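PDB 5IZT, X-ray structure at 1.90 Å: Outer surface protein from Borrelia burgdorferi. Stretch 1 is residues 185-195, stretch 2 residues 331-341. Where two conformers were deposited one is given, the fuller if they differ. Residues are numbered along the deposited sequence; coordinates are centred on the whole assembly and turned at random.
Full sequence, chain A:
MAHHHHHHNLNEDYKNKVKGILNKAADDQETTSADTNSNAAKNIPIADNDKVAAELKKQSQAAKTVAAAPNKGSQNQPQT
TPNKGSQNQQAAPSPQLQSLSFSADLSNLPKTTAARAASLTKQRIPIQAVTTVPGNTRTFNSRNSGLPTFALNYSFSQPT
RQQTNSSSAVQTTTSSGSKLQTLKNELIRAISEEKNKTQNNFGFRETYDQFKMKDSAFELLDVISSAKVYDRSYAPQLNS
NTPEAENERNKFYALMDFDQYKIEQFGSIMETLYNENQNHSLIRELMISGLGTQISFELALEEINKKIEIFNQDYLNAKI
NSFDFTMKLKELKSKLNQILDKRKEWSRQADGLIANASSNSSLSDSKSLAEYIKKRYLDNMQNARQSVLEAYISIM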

# COMPACT_ATOMS: atom_id res chain seq x y z
N ASN A 185 4.29 -22.12 -12.27
CA ASN A 185 5.49 -21.30 -12.41
C ASN A 185 5.15 -19.85 -12.72
O ASN A 185 5.83 -18.93 -12.25
CB ASN A 185 6.40 -21.88 -13.49
CG ASN A 185 7.07 -23.17 -13.05
OD1 ASN A 185 7.21 -23.42 -11.86
ND2 ASN A 185 7.52 -23.96 -14.01
N GLU A 186 4.11 -19.63 -13.52
CA GLU A 186 3.71 -18.27 -13.86
C GLU A 186 3.25 -17.52 -12.61
O GLU A 186 3.56 -16.33 -12.45
CB GLU A 186 2.63 -18.33 -14.94
CG GLU A 186 1.41 -17.46 -14.74
CD GLU A 186 0.27 -17.86 -15.67
OE1 GLU A 186 0.55 -18.28 -16.81
OE2 GLU A 186 -0.91 -17.78 -15.25
N LEU A 187 2.56 -18.21 -11.69
CA LEU A 187 2.15 -17.54 -10.46
C LEU A 187 3.35 -17.26 -9.55
O LEU A 187 3.44 -16.18 -8.95
CB LEU A 187 1.11 -18.39 -9.72
CG LEU A 187 0.47 -17.73 -8.50
CD1 LEU A 187 -0.15 -16.37 -8.87
CD2 LEU A 187 -0.56 -18.67 -7.86
N ILE A 188 4.28 -18.21 -9.46
CA ILE A 188 5.50 -17.99 -8.68
C ILE A 188 6.28 -16.80 -9.24
O ILE A 188 6.78 -15.95 -8.49
CB ILE A 188 6.35 -19.27 -8.65
CG1 ILE A 188 5.63 -20.37 -7.87
CG2 ILE A 188 7.75 -19.00 -8.07
CD1 ILE A 188 6.21 -21.75 -8.07
N ARG A 189 6.40 -16.73 -10.57
CA ARG A 189 7.08 -15.61 -11.21
C ARG A 189 6.38 -14.28 -10.90
O ARG A 189 7.04 -13.27 -10.62
CB ARG A 189 7.13 -15.85 -12.72
CG ARG A 189 8.22 -15.13 -13.50
CD ARG A 189 8.43 -15.79 -14.87
NE ARG A 189 7.16 -15.99 -15.60
CZ ARG A 189 6.56 -17.16 -15.77
NH1 ARG A 189 7.09 -18.28 -15.29
NH2 ARG A 189 5.41 -17.22 -16.44
N ALA A 190 5.05 -14.27 -10.95
CA ALA A 190 4.32 -13.02 -10.74
C ALA A 190 4.52 -12.49 -9.32
O ALA A 190 4.70 -11.28 -9.13
CB ALA A 190 2.84 -13.23 -11.02
N ILE A 191 4.50 -13.38 -8.33
CA ILE A 191 4.73 -12.98 -6.94
C ILE A 191 6.14 -12.44 -6.77
O ILE A 191 6.37 -11.41 -6.12
CB ILE A 191 4.48 -14.17 -6.00
CG1 ILE A 191 3.00 -14.59 -6.02
CG2 ILE A 191 4.99 -13.87 -4.58
CD1 ILE A 191 2.04 -13.59 -5.37
N SER A 192 7.12 -13.15 -7.34
CA SER A 192 8.51 -12.73 -7.27
C SER A 192 8.71 -11.36 -7.91
O SER A 192 9.44 -10.51 -7.38
CB SER A 192 9.39 -13.78 -7.95
OG SER A 192 10.75 -13.39 -7.93
N GLU A 193 8.07 -11.12 -9.06
CA GLU A 193 8.15 -9.80 -9.69
C GLU A 193 7.59 -8.72 -8.78
O GLU A 193 8.15 -7.62 -8.69
CB GLU A 193 7.42 -9.81 -11.03
CG GLU A 193 8.16 -10.51 -12.16
CD GLU A 193 7.32 -10.62 -13.43
OE1 GLU A 193 6.23 -10.01 -13.47
OE2 GLU A 193 7.75 -11.33 -14.37
N GLU A 194 6.48 -9.00 -8.10
CA GLU A 194 5.87 -8.00 -7.24
C GLU A 194 6.67 -7.77 -5.97
O GLU A 194 6.82 -6.61 -5.53
CB GLU A 194 4.44 -8.40 -6.90
CG GLU A 194 3.52 -8.35 -8.09
CD GLU A 194 3.45 -6.95 -8.68
OE1 GLU A 194 3.49 -5.96 -7.90
OE2 GLU A 194 3.37 -6.83 -9.92
N LYS A 195 7.20 -8.84 -5.36
CA LYS A 195 8.06 -8.67 -4.19
C LYS A 195 9.26 -7.80 -4.52
O LYS A 195 9.65 -6.94 -3.72
CB LYS A 195 8.54 -10.02 -3.66
CG LYS A 195 7.47 -10.92 -3.09
CD LYS A 195 8.06 -12.26 -2.66
CE LYS A 195 8.83 -12.14 -1.35
NZ LYS A 195 7.90 -12.03 -0.19
N GLU A 331 -7.46 -19.81 -7.92
CA GLU A 331 -7.98 -18.97 -6.83
C GLU A 331 -6.90 -18.05 -6.27
O GLU A 331 -7.17 -16.87 -6.00
CB GLU A 331 -8.56 -19.86 -5.72
CG GLU A 331 -9.96 -20.37 -6.06
CD GLU A 331 -10.43 -21.54 -5.20
OE1 GLU A 331 -9.82 -21.80 -4.14
OE2 GLU A 331 -11.42 -22.19 -5.60
N LEU A 332 -5.68 -18.56 -6.10
CA LEU A 332 -4.60 -17.71 -5.61
C LEU A 332 -4.30 -16.59 -6.60
O LEU A 332 -4.03 -15.45 -6.20
CB LEU A 332 -3.35 -18.55 -5.34
CG LEU A 332 -3.43 -19.51 -4.13
CD1 LEU A 332 -2.21 -20.42 -4.04
CD2 LEU A 332 -3.56 -18.69 -2.86
N LYS A 333 -4.32 -16.91 -7.89
CA LYS A 333 -4.09 -15.88 -8.91
C LYS A 333 -5.21 -14.84 -8.91
O LYS A 333 -4.95 -13.64 -9.10
CB LYS A 333 -3.93 -16.54 -10.28
CG LYS A 333 -3.79 -15.56 -11.44
CD LYS A 333 -3.42 -16.31 -12.71
CE LYS A 333 -3.49 -15.43 -13.95
NZ LYS A 333 -3.41 -16.26 -15.18
N SER A 334 -6.46 -15.27 -8.71
CA SER A 334 -7.54 -14.30 -8.59
C SER A 334 -7.31 -13.36 -7.41
O SER A 334 -7.57 -12.15 -7.50
CB SER A 334 -8.88 -15.02 -8.46
OG SER A 334 -9.92 -14.11 -8.18
N LYS A 335 -6.84 -13.92 -6.28
CA LYS A 335 -6.56 -13.10 -5.10
C LYS A 335 -5.38 -12.17 -5.33
O LYS A 335 -5.38 -11.03 -4.86
CB LYS A 335 -6.30 -14.00 -3.89
CG LYS A 335 -7.49 -14.86 -3.46
CD LYS A 335 -8.73 -14.05 -3.16
CE LYS A 335 -9.91 -14.96 -2.83
NZ LYS A 335 -11.22 -14.33 -3.13
N LEU A 336 -4.36 -12.64 -6.06
CA LEU A 336 -3.26 -11.75 -6.43
C LEU A 336 -3.76 -10.59 -7.29
O LEU A 336 -3.40 -9.43 -7.04
CB LEU A 336 -2.16 -12.53 -7.16
CG LEU A 336 -1.01 -11.65 -7.69
CD1 LEU A 336 -0.31 -10.89 -6.56
CD2 LEU A 336 -0.00 -12.43 -8.50
N ASN A 337 -4.61 -10.88 -8.28
CA ASN A 337 -5.15 -9.81 -9.13
C ASN A 337 -5.93 -8.79 -8.33
O ASN A 337 -5.90 -7.59 -8.63
CB ASN A 337 -6.05 -10.40 -10.21
CG ASN A 337 -5.27 -11.06 -11.31
OD1 ASN A 337 -4.08 -10.77 -11.50
ND2 ASN A 337 -5.91 -11.93 -12.06
N GLN A 338 -6.66 -9.25 -7.31
CA GLN A 338 -7.46 -8.36 -6.49
C GLN A 338 -6.59 -7.43 -5.66
O GLN A 338 -6.88 -6.23 -5.58
CB GLN A 338 -8.39 -9.17 -5.59
CG GLN A 338 -9.09 -8.30 -4.55
CD GLN A 338 -10.32 -8.94 -3.97
OE1 GLN A 338 -10.67 -10.07 -4.31
NE2 GLN A 338 -11.00 -8.21 -3.09
N ILE A 339 -5.53 -7.94 -5.02
CA ILE A 339 -4.70 -7.05 -4.21
C ILE A 339 -3.93 -6.09 -5.11
O ILE A 339 -3.72 -4.93 -4.76
CB ILE A 339 -3.75 -7.84 -3.27
CG1 ILE A 339 -2.69 -8.62 -4.04
CG2 ILE A 339 -4.53 -8.80 -2.40
CD1 ILE A 339 -1.62 -9.29 -3.12
N LEU A 340 -3.51 -6.55 -6.29
CA LEU A 340 -2.85 -5.64 -7.23
C LEU A 340 -3.80 -4.54 -7.67
O LEU A 340 -3.41 -3.37 -7.78
CB LEU A 340 -2.35 -6.42 -8.45
CG LEU A 340 -1.09 -7.22 -8.18
CD1 LEU A 340 -0.85 -8.19 -9.35
CD2 LEU A 340 0.07 -6.24 -8.03
N ASP A 341 -5.05 -4.90 -7.95
CA ASP A 341 -6.01 -3.93 -8.46
C ASP A 341 -6.40 -2.92 -7.39
O ASP A 341 -6.58 -1.73 -7.68
CB ASP A 341 -7.24 -4.66 -8.97
CG ASP A 341 -8.36 -3.70 -9.35
OD1 ASP A 341 -8.20 -2.98 -10.35
OD2 ASP A 341 -9.38 -3.68 -8.63

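Residues 185-195 and 331-341 are both helical along their whole length, and the two helices run in the same general direction, their N-to-C axes inclined by 25°. The axes come no closer than 10.8 Å, and side chains fill the space between the backbones; the contact buries 385 Å² counted over both sides. The backbones are nearest at the N-terminal end: the CA atoms of Leu-187 and Lys-333 lie 6.6 Å apart, those of Ile-191 and Leu-336 8.1 Å, and those of Glu-194 and Leu-340 9.0 Å. The gap thus widens along the pair, and the character of the contact changes with it.

Where the helices are closest, Leu-187 is the main projection from the first. Its CA-to-CB bond points sideways, but the t, p rotamer swings the end of the side chain toward the second helix, where its two methyls lie against the turn at Leu-332 and Lys-333. CD2 of Leu-187 packs against CB of Leu-332 at 3.8 Å, while CD1 of Leu-187 lies 4.0 Å from CA of Lys-333, so that the leucine rests on the helix surface itself as well as on side chains.

The reciprocal bump is Leu-336, one turn further along. It points toward the first helix, has the same t, p rotamer, and loses the most area of any residue here, 77 Å² against 73 Å² for Leu-187. Its end enters a hollow bounded by Leu-187, Ala-190 and Ile-191. CD2 of Leu-336 lies 4.0 Å from CD1 of Leu-187 and 3.9 Å from CB of Ala-190; both methyls of Leu-336 touch CD1 of Ile-191, CD1 at 3.8 Å and CD2 at 3.9 Å. Ala-190 also points toward the second helix, but its side chain ends at CB, which leaves room for the leucine methyl to settle against it. Ile-191 starts sideways, and its m, m rotamer brings CD1 back to close the hollow. These are all van der Waals distances, consistent with a snug apolar fit.

Beside this packing, a salt bridge spans the helices. The side chain of Lys-333 is extended, with all four chi angles t, and carries its ammonium group to Glu-186, where NZ of Lys-333 donates a hydrogen bond to OE2 of Glu-186 at 2.9 Å. Glu-186 sets out sideways and reaches the lysine with chi1 at 133°, between the usual wells.

At the wider end, the fit is of a different kind. Glu-194 and Leu-340 point toward each other's helices, and OE1 of Glu-194 approaches CD2 of Leu-340 to 3.4 Å, a contact of a carboxylate oxygen with a methyl group that offers no hydrogen bond. Glu-194 has the m, m conformation, and 49 Å² of the residue is covered. Ile-339 also points toward the first helix, yet its CD1 is still 6.1 Å from CD1 of Ile-191, and it makes no contact.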